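Local coordinates for protein disulfide-isomerase A4 (Rattus norvegicus, PDB 3EC3) that catalyses the rearrangement of disulfide bonds in proteins of the endoplasmic reticulum, the piece here being its noncatalytic b and b' domains, at residues K164-Y169 with A218-V223; L73-L78 with M92-V97; P116-R121 with F171-E176. The protein carries 1 engineered substitution. All blocks are in the same frame, centred on the assembly; numbering follows the deposited sequence.

Contact 1. Residues K164-Y169 with A218-V223. Unlike the reference sequence in segment 218-223: Arg220 (reference Gln).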
ATOM      1  N   LYS A 164       5.194   9.068  -7.839  1.00 17.29           N
ATOM      2  CA  LYS A 164       4.212   9.149  -8.942  1.00 17.63           C
ATOM      3  C   LYS A 164       4.894   9.149 -10.297  1.00 18.88           C
ATOM      4  O   LYS A 164       4.249   8.876 -11.307  1.00 18.51           O
ATOM      5  CB  LYS A 164       3.376  10.415  -8.842  1.00 19.26           C
ATOM      6  CG  LYS A 164       4.179  11.669  -9.019  1.00 20.46           C
ATOM      7  CD  LYS A 164       3.274  12.778  -9.544  1.00 27.78           C
ATOM      8  CE  LYS A 164       3.856  14.147  -9.178  1.00 29.98           C
ATOM      9  NZ  LYS A 164       5.251  14.235  -9.646  1.00 29.69           N
ATOM     10  N   ASP A 165       6.182   9.471 -10.300  1.00 18.54           N
ATOM     11  CA  ASP A 165       6.967   9.562 -11.550  1.00 20.07           C
ATOM     12  C   ASP A 165       7.664   8.271 -11.939  1.00 19.98           C
ATOM     13  O   ASP A 165       8.154   8.127 -13.100  1.00 18.55           O
ATOM     14  CB  ASP A 165       7.992  10.678 -11.422  1.00 20.48           C
ATOM     15  CG  ASP A 165       7.366  12.041 -11.560  1.00 23.68           C
ATOM     16  OD1 ASP A 165       6.251  12.126 -12.114  1.00 27.48           O
ATOM     17  OD2 ASP A 165       7.988  13.027 -11.113  1.00 26.97           O
ATOM     18  N   PHE A 166       7.692   7.319 -10.999  1.00 19.24           N
ATOM     19  CA  PHE A 166       8.350   6.030 -11.205  1.00 18.96           C
ATOM     20  C   PHE A 166       7.418   4.867 -10.892  1.00 19.30           C
ATOM     21  O   PHE A 166       7.677   4.097  -9.948  1.00 18.17           O
ATOM     22  CB  PHE A 166       9.629   5.929 -10.379  1.00 19.15           C
ATOM     23  CG  PHE A 166      10.687   6.965 -10.772  1.00 22.04           C
ATOM     24  CD1 PHE A 166      10.732   8.218 -10.147  1.00 20.98           C
ATOM     25  CD2 PHE A 166      11.623   6.670 -11.750  1.00 19.38           C
ATOM     26  CE1 PHE A 166      11.703   9.180 -10.528  1.00 23.66           C
ATOM     27  CE2 PHE A 166      12.616   7.610 -12.133  1.00 23.50           C
ATOM     28  CZ  PHE A 166      12.647   8.867 -11.520  1.00 21.82           C
ATOM     29  N   PRO A 167       6.331   4.743 -11.665  1.00 19.02           N
ATOM     30  CA  PRO A 167       5.396   3.677 -11.343  1.00 19.20           C
ATOM     31  C   PRO A 167       6.016   2.291 -11.459  1.00 18.78           C
ATOM     32  O   PRO A 167       5.441   1.315 -10.981  1.00 17.14           O
ATOM     33  CB  PRO A 167       4.289   3.876 -12.381  1.00 20.15           C
ATOM     34  CG  PRO A 167       4.986   4.571 -13.564  1.00 20.65           C
ATOM     35  CD  PRO A 167       5.874   5.534 -12.836  1.00 20.19           C
ATOM     36  N   GLU A 168       7.163   2.204 -12.131  1.00 18.17           N
ATOM     37  CA  GLU A 168       7.850   0.933 -12.331  1.00 17.97           C
ATOM     38  C   GLU A 168       8.560   0.422 -11.057  1.00 18.36           C
ATOM     39  O   GLU A 168       8.979  -0.765 -10.995  1.00 17.42           O
ATOM     40  CB  GLU A 168       8.872   1.079 -13.457  1.00 18.24           C
ATOM     41  CG  GLU A 168      10.008   2.060 -13.119  1.00 18.46           C
ATOM     42  CD  GLU A 168       9.748   3.484 -13.623  1.00 22.77           C
ATOM     43  OE1 GLU A 168       8.565   3.862 -13.816  1.00 21.59           O
ATOM     44  OE2 GLU A 168      10.730   4.215 -13.864  1.00 19.79           O
ATOM     45  N   TYR A 169       8.681   1.294 -10.035  1.00 17.17           N
ATOM     46  CA  TYR A 169       9.237   0.887  -8.740  1.00 16.83           C
ATOM     47  C   TYR A 169       8.165   1.043  -7.655  1.00 17.28           C
ATOM     48  O   TYR A 169       7.276   1.878  -7.796  1.00 16.93           O
ATOM     49  CB  TYR A 169      10.444   1.771  -8.365  1.00 18.46           C
ATOM     50  CG  TYR A 169      11.489   1.841  -9.466  1.00 19.23           C
ATOM     51  CD1 TYR A 169      11.828   0.696 -10.205  1.00 19.35           C
ATOM     52  CD2 TYR A 169      12.143   3.045  -9.759  1.00 21.73           C
ATOM     53  CE1 TYR A 169      12.806   0.734 -11.232  1.00 21.29           C
ATOM     54  CE2 TYR A 169      13.126   3.098 -10.782  1.00 21.48           C
ATOM     55  CZ  TYR A 169      13.444   1.956 -11.504  1.00 20.70           C
ATOM     56  OH  TYR A 169      14.395   2.034 -12.499  1.00 20.99           O
ATOM     57  N   ALA A 218      16.497  15.358  -4.239  1.00 32.84           N
ATOM     58  CA  ALA A 218      17.562  14.470  -3.831  1.00 32.36           C
ATOM     59  C   ALA A 218      17.107  13.019  -3.978  1.00 32.12           C
ATOM     60  O   ALA A 218      17.831  12.178  -4.550  1.00 30.16           O
ATOM     61  CB  ALA A 218      17.963  14.777  -2.411  1.00 33.21           C
ATOM     62  N   LEU A 219      15.888  12.722  -3.501  1.00 32.05           N
ATOM     63  CA  LEU A 219      15.324  11.411  -3.727  1.00 32.50           C
ATOM     64  C   LEU A 219      15.166  11.101  -5.219  1.00 33.48           C
ATOM     65  O   LEU A 219      15.496  10.004  -5.647  1.00 35.03           O
ATOM     66  CB  LEU A 219      13.980  11.234  -2.981  1.00 32.51           C
ATOM     67  CG  LEU A 219      13.340   9.835  -3.131  1.00 32.98           C
ATOM     68  CD1 LEU A 219      14.226   8.777  -2.477  1.00 36.54           C
ATOM     69  CD2 LEU A 219      11.890   9.823  -2.528  1.00 31.61           C
ATOM     70  N   ARG A 220      14.681  12.046  -6.019  1.00 34.60           N
ATOM     71  CA  ARG A 220      14.539  11.781  -7.465  1.00 36.05           C
ATOM     72  C   ARG A 220      15.883  11.462  -8.170  1.00 35.63           C
ATOM     73  O   ARG A 220      15.932  10.624  -9.078  1.00 34.46           O
ATOM     74  CB  ARG A 220      13.827  12.926  -8.215  1.00 36.75           C
ATOM     75  CG  ARG A 220      13.082  12.390  -9.452  1.00 41.08           C
ATOM     76  CD  ARG A 220      13.115  13.275 -10.687  1.00 47.71           C
ATOM     77  NE  ARG A 220      12.846  12.464 -11.889  1.00 52.72           N
ATOM     78  CZ  ARG A 220      11.655  12.326 -12.486  1.00 53.49           C
ATOM     79  NH1 ARG A 220      10.593  12.972 -12.022  1.00 53.58           N
ATOM     80  NH2 ARG A 220      11.528  11.560 -13.576  1.00 54.07           N
ATOM     81  N   GLU A 221      16.944  12.132  -7.724  1.00 35.73           N
ATOM     82  CA  GLU A 221      18.301  11.940  -8.258  1.00 36.52           C
ATOM     83  C   GLU A 221      18.864  10.549  -7.961  1.00 35.81           C
ATOM     84  O   GLU A 221      19.482   9.924  -8.823  1.00 36.03           O
ATOM     85  CB  GLU A 221      19.221  13.028  -7.709  1.00 35.99           C
ATOM     86  CG  GLU A 221      18.770  14.424  -8.117  1.00 37.90           C
ATOM     87  CD  GLU A 221      19.695  15.563  -7.640  1.00 39.50           C
ATOM     88  OE1 GLU A 221      20.352  15.453  -6.571  1.00 45.04           O
ATOM     89  OE2 GLU A 221      19.735  16.595  -8.334  1.00 41.03           O
ATOM     90  N   PHE A 222      18.638  10.082  -6.739  1.00 35.04           N
ATOM     91  CA  PHE A 222      19.032   8.762  -6.248  1.00 35.34           C
ATOM     92  C   PHE A 222      18.357   7.628  -7.037  1.00 35.11           C
ATOM     93  O   PHE A 222      19.032   6.696  -7.496  1.00 33.52           O
ATOM     94  CB  PHE A 222      18.701   8.698  -4.743  1.00 36.34           C
ATOM     95  CG  PHE A 222      18.929   7.356  -4.085  1.00 37.39           C
ATOM     96  CD1 PHE A 222      17.878   6.741  -3.381  1.00 38.25           C
ATOM     97  CD2 PHE A 222      20.181   6.743  -4.093  1.00 38.38           C
ATOM     98  CE1 PHE A 222      18.059   5.520  -2.729  1.00 38.51           C
ATOM     99  CE2 PHE A 222      20.382   5.518  -3.451  1.00 38.78           C
ATOM    100  CZ  PHE A 222      19.320   4.900  -2.767  1.00 38.96           C
ATOM    101  N   VAL A 223      17.032   7.721  -7.196  1.00 34.92           N
ATOM    102  CA  VAL A 223      16.262   6.777  -8.029  1.00 35.21           C
ATOM    103  C   VAL A 223      16.692   6.820  -9.520  1.00 35.82           C
ATOM    104  O   VAL A 223      16.818   5.766 -10.169  1.00 35.82           O
ATOM    105  CB  VAL A 223      14.727   7.017  -7.870  1.00 35.30           C
ATOM    106  CG1 VAL A 223      13.916   6.181  -8.856  1.00 36.57           C
ATOM    107  CG2 VAL A 223      14.290   6.746  -6.388  1.00 33.62           C
TER
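Phe166 and Val223 meet where the loop between helix 149-163 and strand 170-175 packs against the C-terminal helix 216-227 of the second thioredoxin-like domain. The Phe166 side chain is held by both residues that the helix sends to it. Its CB points toward the helix, and chi1 (-63°) sets CG anti to the carbonyl carbon. From CG onward the ring lies under Val223 CG1, which stands 3.6 Å from the ring centroid of Phe166 and only 8° off the normal, a CH-pi contact over the centre of one face. CD2 is the ring atom nearest that methyl. Farther out, CE1 meets Arg220 CG, which approaches at the ring edge, 3.7 Å away. The same CE1 lies over the guanidinium face of Arg220, and at the tip CZ is 3.6 Å from Arg220 NH2; ring and guanidinium planes are turned 56° apart. Arg220 stands where the reference sequence has glutamine. Its NH1 forms a salt bridge with Asp165 OD2 at 2.8 Å, the carboxylate coming in at the guanidinium edge. Lys164 NZ pairs with the same carboxylate and also bonds to Glu161 O, making a three-residue charged network beside the aromatic packing. Tyr169, whose OH bonds to Lys227, adds a second aromatic contact to the same methyl: its CD2, at the ring edge, is 3.7 Å from Val223 CG1.

Contact 2. Residues L73-L78 with M92-V97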
ATOM      1  N   LEU A  73     -24.468  -1.996  -7.487  1.00 25.67           N
ATOM      2  CA  LEU A  73     -24.200  -3.328  -6.929  1.00 24.33           C
ATOM      3  C   LEU A  73     -23.432  -4.121  -7.983  1.00 23.86           C
ATOM      4  O   LEU A  73     -23.530  -3.831  -9.194  1.00 24.79           O
ATOM      5  CB  LEU A  73     -25.511  -4.029  -6.477  1.00 25.07           C
ATOM      6  CG  LEU A  73     -26.326  -3.302  -5.377  1.00 25.45           C
ATOM      7  CD1 LEU A  73     -27.709  -3.940  -5.116  1.00 28.80           C
ATOM      8  CD2 LEU A  73     -25.566  -3.148  -4.075  1.00 28.24           C
ATOM      9  N   GLY A  74     -22.648  -5.098  -7.559  1.00 21.78           N
ATOM     10  CA  GLY A  74     -21.957  -5.993  -8.489  1.00 19.29           C
ATOM     11  C   GLY A  74     -20.546  -5.533  -8.741  1.00 19.35           C
ATOM     12  O   GLY A  74     -20.075  -5.539  -9.880  1.00 17.87           O
ATOM     13  N   LYS A  75     -19.876  -5.098  -7.676  1.00 18.98           N
ATOM     14  CA  LYS A  75     -18.557  -4.511  -7.798  1.00 20.11           C
ATOM     15  C   LYS A  75     -17.583  -4.998  -6.717  1.00 19.08           C
ATOM     16  O   LYS A  75     -17.958  -5.289  -5.579  1.00 19.79           O
ATOM     17  CB  LYS A  75     -18.639  -2.964  -7.687  1.00 20.73           C
ATOM     18  CG  LYS A  75     -19.673  -2.250  -8.618  1.00 24.69           C
ATOM     19  CD  LYS A  75     -19.209  -2.187 -10.031  1.00 25.98           C
ATOM     20  CE  LYS A  75     -20.237  -1.503 -10.923  1.00 31.38           C
ATOM     21  NZ  LYS A  75     -20.027  -2.002 -12.309  1.00 35.17           N
ATOM     22  N   LEU A  76     -16.303  -5.013  -7.056  1.00 18.21           N
ATOM     23  CA  LEU A  76     -15.268  -5.162  -6.065  1.00 18.71           C
ATOM     24  C   LEU A  76     -14.631  -3.760  -5.907  1.00 18.78           C
ATOM     25  O   LEU A  76     -14.241  -3.141  -6.906  1.00 18.57           O
ATOM     26  CB  LEU A  76     -14.253  -6.147  -6.631  1.00 19.85           C
ATOM     27  CG  LEU A  76     -13.087  -6.757  -5.856  1.00 25.80           C
ATOM     28  CD1 LEU A  76     -11.754  -6.561  -6.563  1.00 26.68           C
ATOM     29  CD2 LEU A  76     -13.091  -6.494  -4.335  1.00 22.98           C
ATOM     30  N   VAL A  77     -14.511  -3.264  -4.674  1.00 19.03           N
ATOM     31  CA  VAL A  77     -14.057  -1.901  -4.449  1.00 18.14           C
ATOM     32  C   VAL A  77     -12.842  -2.048  -3.529  1.00 19.28           C
ATOM     33  O   VAL A  77     -12.922  -2.741  -2.519  1.00 16.93           O
ATOM     34  CB  VAL A  77     -15.153  -1.052  -3.765  1.00 19.41           C
ATOM     35  CG1 VAL A  77     -14.622   0.334  -3.452  1.00 21.08           C
ATOM     36  CG2 VAL A  77     -16.451  -0.995  -4.638  1.00 17.91           C
ATOM     37  N   LEU A  78     -11.733  -1.407  -3.884  1.00 17.63           N
ATOM     38  CA  LEU A  78     -10.550  -1.400  -3.036  1.00 19.71           C
ATOM     39  C   LEU A  78     -10.269   0.047  -2.688  1.00 20.03           C
ATOM     40  O   LEU A  78     -10.202   0.924  -3.605  1.00 18.67           O
ATOM     41  CB  LEU A  78      -9.341  -1.973  -3.761  1.00 20.31           C
ATOM     42  CG  LEU A  78      -9.057  -3.472  -3.533  1.00 23.67           C
ATOM     43  CD1 LEU A  78      -9.969  -4.220  -4.396  1.00 22.63           C
ATOM     44  CD2 LEU A  78      -7.559  -3.783  -3.903  1.00 22.20           C
HETATM   45  N   MSE A  92     -11.025   5.209  -4.795  1.00 22.69           N
HETATM   46  CA  MSE A  92     -11.412   3.819  -4.947  1.00 25.60           C
HETATM   47  C   MSE A  92     -10.991   3.265  -6.260  1.00 24.20           C
HETATM   48  O   MSE A  92     -11.005   3.977  -7.274  1.00 23.72           O
HETATM   49  CB  MSE A  92     -12.920   3.599  -4.729  1.00 25.39           C
HETATM   50  CG  MSE A  92     -13.857   4.688  -5.122  1.00 29.67           C
HETATM   51 SE   MSE A  92     -15.611   4.083  -4.318  0.70 36.54          SE
HETATM   52  CE  MSE A  92     -15.591   5.272  -2.837  1.00 36.44           C
ATOM     53  N   HIS A  93     -10.581   2.005  -6.244  1.00 21.79           N
ATOM     54  CA  HIS A  93     -10.439   1.242  -7.480  1.00 21.76           C
ATOM     55  C   HIS A  93     -11.617   0.292  -7.541  1.00 21.33           C
ATOM     56  O   HIS A  93     -11.835  -0.448  -6.588  1.00 20.27           O
ATOM     57  CB  HIS A  93      -9.120   0.500  -7.468  1.00 22.10           C
ATOM     58  CG  HIS A  93      -7.959   1.376  -7.859  1.00 22.68           C
ATOM     59  ND1 HIS A  93      -7.145   1.980  -6.936  1.00 25.84           N
ATOM     60  CD2 HIS A  93      -7.481   1.731  -9.071  1.00 26.19           C
ATOM     61  CE1 HIS A  93      -6.193   2.658  -7.557  1.00 26.67           C
ATOM     62  NE2 HIS A  93      -6.369   2.519  -8.854  1.00 29.73           N
ATOM     63  N   VAL A  94     -12.368   0.324  -8.655  1.00 20.28           N
ATOM     64  CA  VAL A  94     -13.624  -0.399  -8.777  1.00 20.66           C
ATOM     65  C   VAL A  94     -13.582  -1.350  -9.981  1.00 22.23           C
ATOM     66  O   VAL A  94     -13.224  -0.922 -11.103  1.00 22.18           O
ATOM     67  CB  VAL A  94     -14.813   0.587  -8.917  1.00 20.95           C
ATOM     68  CG1 VAL A  94     -16.130  -0.160  -9.034  1.00 20.25           C
ATOM     69  CG2 VAL A  94     -14.870   1.532  -7.694  1.00 20.75           C
HETATM   70  N   MSE A  95     -13.888  -2.627  -9.743  1.00 21.64           N
HETATM   71  CA  MSE A  95     -13.915  -3.648 -10.794  1.00 24.01           C
HETATM   72  C   MSE A  95     -15.307  -4.259 -10.863  1.00 23.15           C
HETATM   73  O   MSE A  95     -15.894  -4.558  -9.832  1.00 20.68           O
HETATM   74  CB  MSE A  95     -12.908  -4.756 -10.513  1.00 22.65           C
HETATM   75  CG  MSE A  95     -12.915  -5.870 -11.567  1.00 27.36           C
HETATM   76 SE   MSE A  95     -11.692  -7.277 -11.038  0.70 31.03          SE
HETATM   77  CE  MSE A  95     -12.437  -7.782  -9.570  1.00 33.64           C
ATOM     78  N   ASP A  96     -15.835  -4.406 -12.080  1.00 22.63           N
ATOM     79  CA  ASP A  96     -17.111  -5.105 -12.284  1.00 24.12           C
ATOM     80  C   ASP A  96     -16.919  -6.559 -11.948  1.00 23.20           C
ATOM     81  O   ASP A  96     -15.930  -7.154 -12.367  1.00 22.33           O
ATOM     82  CB  ASP A  96     -17.599  -5.015 -13.758  1.00 25.18           C
ATOM     83  CG  ASP A  96     -17.867  -3.581 -14.221  1.00 30.76           C
ATOM     84  OD1 ASP A  96     -17.843  -2.648 -13.375  1.00 37.60           O
ATOM     85  OD2 ASP A  96     -18.120  -3.373 -15.447  1.00 37.70           O
ATOM     86  N   VAL A  97     -17.862  -7.141 -11.194  1.00 23.69           N
ATOM     87  CA  VAL A  97     -17.799  -8.557 -10.844  1.00 24.10           C
ATOM     88  C   VAL A  97     -19.159  -9.223 -11.026  1.00 24.97           C
ATOM     89  O   VAL A  97     -20.124  -8.859 -10.345  1.00 25.04           O
ATOM     90  CB  VAL A  97     -17.308  -8.818  -9.381  1.00 24.67           C
ATOM     91  CG1 VAL A  97     -17.332 -10.320  -9.068  1.00 23.83           C
ATOM     92  CG2 VAL A  97     -15.890  -8.290  -9.173  1.00 22.13           C
TER
HETATM   93  O   HOH W   1      -7.545   1.964  -3.594  1.00 28.83           O
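Lys75 NZ forms a salt bridge with Asp96 OD1 at a modelled 2.5 Å, a short and therefore doubtful length, and reaches the oxygen from above the carboxylate plane. The two side chains lie side by side, pointing the same way. Beneath them the strands are joined by five backbone hydrogen bonds: paired N-H and C=O groups link Leu76 with Met95 and Leu78 with His93, and Val97 N donates to Gly74 O at 3.0 Å. Lys75 bends at chi2 (-75°), and its CD rests on Val94 CG1 at 3.8 Å. An alanine here would probably leave the Asp96 carboxylate without its lysine partner and Val94 CG1 less covered. Further along this face, Val77 CG1 meets CB of selenomethionine Met92 at 3.9 Å. On the reverse face, Leu76 CB packs on Val97 CG2 at 3.7 Å, and Leu76 CD1 lies tight against the methyl CE of selenomethionine Met95; Met95 and Val97 also touch Ile106 of helix 103-113. On the strand's other edge, Gly74 and Lys75 share Val32 of strand 28-32 as partner, a G1 beta bulge whose glycine takes positive phi. The antiparallel pair followed by helix 103-113 is the beta-beta-alpha half of a thioredoxin-like fold, with 93-96 as the edge strand.

Contact 3. Residues P116-R121 with F171-E176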
ATOM      1  N   PRO A 116      -0.696   1.132  -1.733  1.00 16.97           N
ATOM      2  CA  PRO A 116      -0.765   2.530  -2.132  1.00 15.77           C
ATOM      3  C   PRO A 116       0.514   2.988  -2.840  1.00 16.30           C
ATOM      4  O   PRO A 116       1.546   2.293  -2.802  1.00 15.69           O
ATOM      5  CB  PRO A 116      -0.888   3.267  -0.823  1.00 16.03           C
ATOM      6  CG  PRO A 116      -0.375   2.454   0.225  1.00 17.35           C
ATOM      7  CD  PRO A 116      -0.515   0.981  -0.285  1.00 16.50           C
ATOM      8  N   LEU A 117       0.442   4.141  -3.498  1.00 14.73           N
ATOM      9  CA  LEU A 117       1.626   4.740  -4.085  1.00 15.48           C
ATOM     10  C   LEU A 117       2.750   4.865  -3.066  1.00 15.36           C
ATOM     11  O   LEU A 117       3.900   4.535  -3.366  1.00 15.45           O
ATOM     12  CB  LEU A 117       1.291   6.168  -4.526  1.00 16.52           C
ATOM     13  CG  LEU A 117       1.780   6.689  -5.853  1.00 22.03           C
ATOM     14  CD1 LEU A 117       1.797   8.200  -5.927  1.00 20.24           C
ATOM     15  CD2 LEU A 117       2.999   5.951  -6.513  1.00 21.53           C
ATOM     16  N   VAL A 118       2.440   5.333  -1.864  1.00 14.17           N
ATOM     17  CA  VAL A 118       3.450   5.301  -0.763  1.00 14.71           C
ATOM     18  C   VAL A 118       2.820   4.816   0.532  1.00 15.74           C
ATOM     19  O   VAL A 118       2.149   5.579   1.245  1.00 15.58           O
ATOM     20  CB  VAL A 118       4.167   6.654  -0.524  1.00 15.25           C
ATOM     21  CG1 VAL A 118       5.232   6.497   0.608  1.00 15.46           C
ATOM     22  CG2 VAL A 118       4.879   7.127  -1.767  1.00 13.23           C
ATOM     23  N   GLY A 119       3.020   3.524   0.794  1.00 14.34           N
ATOM     24  CA  GLY A 119       2.513   2.868   1.988  1.00 15.90           C
ATOM     25  C   GLY A 119       3.561   2.817   3.068  1.00 16.65           C
ATOM     26  O   GLY A 119       4.639   3.403   2.925  1.00 15.86           O
ATOM     27  N   HIS A 120       3.238   2.115   4.152  1.00 16.39           N
ATOM     28  CA  HIS A 120       4.127   2.003   5.319  1.00 16.97           C
ATOM     29  C   HIS A 120       4.632   0.558   5.400  1.00 17.82           C
ATOM     30  O   HIS A 120       3.853  -0.365   5.657  1.00 18.43           O
ATOM     31  CB  HIS A 120       3.375   2.361   6.624  1.00 17.57           C
ATOM     32  CG  HIS A 120       4.224   2.267   7.873  1.00 18.34           C
ATOM     33  ND1 HIS A 120       3.682   2.365   9.133  1.00 19.41           N
ATOM     34  CD2 HIS A 120       5.554   2.093   8.047  1.00 17.44           C
ATOM     35  CE1 HIS A 120       4.640   2.249  10.043  1.00 18.55           C
ATOM     36  NE2 HIS A 120       5.794   2.115   9.408  1.00 21.36           N
ATOM     37  N   ARG A 121       5.917   0.384   5.093  1.00 16.70           N
ATOM     38  CA  ARG A 121       6.579  -0.925   5.162  1.00 17.92           C
ATOM     39  C   ARG A 121       6.963  -1.169   6.614  1.00 19.00           C
ATOM     40  O   ARG A 121       7.621  -0.345   7.239  1.00 18.75           O
ATOM     41  CB  ARG A 121       7.806  -0.942   4.239  1.00 17.35           C
ATOM     42  CG  ARG A 121       8.681  -2.223   4.361  1.00 19.37           C
ATOM     43  CD  ARG A 121       9.905  -1.967   3.519  1.00 21.99           C
ATOM     44  NE  ARG A 121      10.872  -3.068   3.510  1.00 21.15           N
ATOM     45  CZ  ARG A 121      12.092  -2.980   4.023  1.00 21.84           C
ATOM     46  NH1 ARG A 121      12.923  -4.003   3.922  1.00 19.74           N
ATOM     47  NH2 ARG A 121      12.490  -1.858   4.629  1.00 24.02           N
ATOM     48  N   PHE A 171       7.420   2.212  -3.769  1.00 15.23           N
ATOM     49  CA  PHE A 171       8.022   3.145  -2.789  1.00 15.57           C
ATOM     50  C   PHE A 171       7.295   2.904  -1.478  1.00 16.83           C
ATOM     51  O   PHE A 171       6.080   2.585  -1.471  1.00 16.52           O
ATOM     52  CB  PHE A 171       7.791   4.588  -3.189  1.00 14.04           C
ATOM     53  CG  PHE A 171       8.597   5.077  -4.399  1.00 17.68           C
ATOM     54  CD1 PHE A 171       8.345   4.629  -5.680  1.00 16.79           C
ATOM     55  CD2 PHE A 171       9.582   6.054  -4.225  1.00 16.27           C
ATOM     56  CE1 PHE A 171       9.074   5.116  -6.780  1.00 16.39           C
ATOM     57  CE2 PHE A 171      10.328   6.550  -5.323  1.00 13.90           C
ATOM     58  CZ  PHE A 171      10.074   6.077  -6.596  1.00 14.38           C
ATOM     59  N   ALA A 172       8.025   3.021  -0.374  1.00 16.81           N
ATOM     60  CA  ALA A 172       7.408   2.882   0.951  1.00 16.82           C
ATOM     61  C   ALA A 172       8.163   3.752   1.931  1.00 18.13           C
ATOM     62  O   ALA A 172       9.386   4.007   1.743  1.00 19.24           O
ATOM     63  CB  ALA A 172       7.448   1.422   1.405  1.00 16.81           C
ATOM     64  N   ILE A 173       7.480   4.203   2.981  1.00 16.72           N
ATOM     65  CA  ILE A 173       8.205   4.821   4.092  1.00 16.51           C
ATOM     66  C   ILE A 173       8.380   3.711   5.146  1.00 16.21           C
ATOM     67  O   ILE A 173       7.585   2.754   5.202  1.00 15.99           O
ATOM     68  CB  ILE A 173       7.422   6.037   4.680  1.00 16.42           C
ATOM     69  CG1 ILE A 173       6.099   5.559   5.296  1.00 18.18           C
ATOM     70  CG2 ILE A 173       7.291   7.184   3.595  1.00 16.02           C
ATOM     71  CD1 ILE A 173       5.373   6.669   6.096  1.00 16.70           C
ATOM     72  N   ALA A 174       9.419   3.820   5.965  1.00 17.65           N
ATOM     73  CA  ALA A 174       9.738   2.786   6.945  1.00 18.74           C
ATOM     74  C   ALA A 174      10.242   3.471   8.212  1.00 20.45           C
ATOM     75  O   ALA A 174      10.925   4.503   8.140  1.00 18.61           O
ATOM     76  CB  ALA A 174      10.799   1.820   6.403  1.00 18.84           C
ATOM     77  N   ASP A 175       9.861   2.930   9.370  1.00 20.80           N
ATOM     78  CA  ASP A 175      10.322   3.526  10.617  1.00 23.59           C
ATOM     79  C   ASP A 175      11.801   3.181  10.858  1.00 24.44           C
ATOM     80  O   ASP A 175      12.196   2.029  10.729  1.00 24.22           O
ATOM     81  CB  ASP A 175       9.475   3.083  11.807  1.00 22.56           C
ATOM     82  CG  ASP A 175       9.930   3.734  13.084  1.00 22.78           C
ATOM     83  OD1 ASP A 175      10.567   3.056  13.901  1.00 23.47           O
ATOM     84  OD2 ASP A 175       9.770   4.954  13.220  1.00 19.77           O
ATOM     85  N   GLU A 176      12.606   4.182  11.207  1.00 28.16           N
ATOM     86  CA  GLU A 176      14.084   3.974  11.305  1.00 30.87           C
ATOM     87  C   GLU A 176      14.504   3.046  12.444  1.00 31.86           C
ATOM     88  O   GLU A 176      15.542   2.365  12.336  1.00 32.82           O
ATOM     89  CB  GLU A 176      14.844   5.304  11.391  1.00 30.48           C
ATOM     90  CG  GLU A 176      14.382   6.203  12.511  1.00 33.11           C
ATOM     91  CD  GLU A 176      14.976   7.608  12.446  1.00 34.51           C
ATOM     92  OE1 GLU A 176      15.861   7.864  11.602  1.00 38.39           O
ATOM     93  OE2 GLU A 176      14.575   8.455  13.276  1.00 40.20           O
TER
HETATM   94  O   HOH W   2       3.701   1.530  -1.211  1.00 20.54           O
HETATM   95  O   HOH W   3       4.958   2.944  -5.248  1.00 18.74           O
HETATM   96  O   HOH W   4       8.257   0.669   9.752  1.00 27.88           O
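Val118 and Ile173 touch through branches set by their first torsions. Val118 has CG1 anti to its backbone N (chi1 -178°), while Ile173 holds CG1 between N and carbonyl carbon (chi1 64°), the crowded position, with CG2 anti to the carbonyl carbon. Val118 CG1 thus meets Ile173 CG2 at 3.7 Å, the side chains crossing at about a right angle, and Ile173 CG1 lies 3.5 Å from Gly119 O. His120 starts from the same face, and its ring turns an edge to the neighbouring strand: CD2 is 3.6 Å from Ile173 O. On the reverse face Arg121 CB packs on Ala172 CB at 3.7 Å, before the extended chain carries the guanidinium away to Glu182 and Tyr179. The parallel backbones, inclined at 37°, share two direct hydrogen bonds, Ile173 N to Gly119 O at 3.0 Å and Arg121 N to Ile173 O at 2.9 Å. Toward the start of segment 116-121 water takes over. One molecule accepts from Gly119 N and donates to the carbonyls of Pro116 and Phe171; a second links Leu117 O with Phe171 N. At the other end a third donates to Arg121 O, accepts from Asp175 N and is 2.9 Å from His120 NE2. Leu117, Val118 and Phe171 also touch Ala163 of helix 149-163. The outermost strand of the second domain's thioredoxin-like sheet is therefore fastened directly through Gly119 O and Arg121 N; peptide groups before and after these bonds are bridged by water, while Val118 and Phe171 pack toward helix 149-163.

In the fold
From the N terminus, contact 2 comes first: it closes a short loop and pairs the last two strands of the first thioredoxin-like domain. Helix 103-113 then leads to segment 116-121, which opens contact 3 and begins the sheet of the second domain. Contact 1 opens at 164-169, before contact 3 closes at 171-176, and itself closes on helix 216-227, so the two cross. Contact 3 spans strand 135-140 and helix 149-163; contact 1 spans the remaining strands of that sheet. They touch where Phe171 meets Phe166 and Val223, joining edge strand, loop and final helix. Contact 2 lies apart, its centre about 25 Å from that of contact 3.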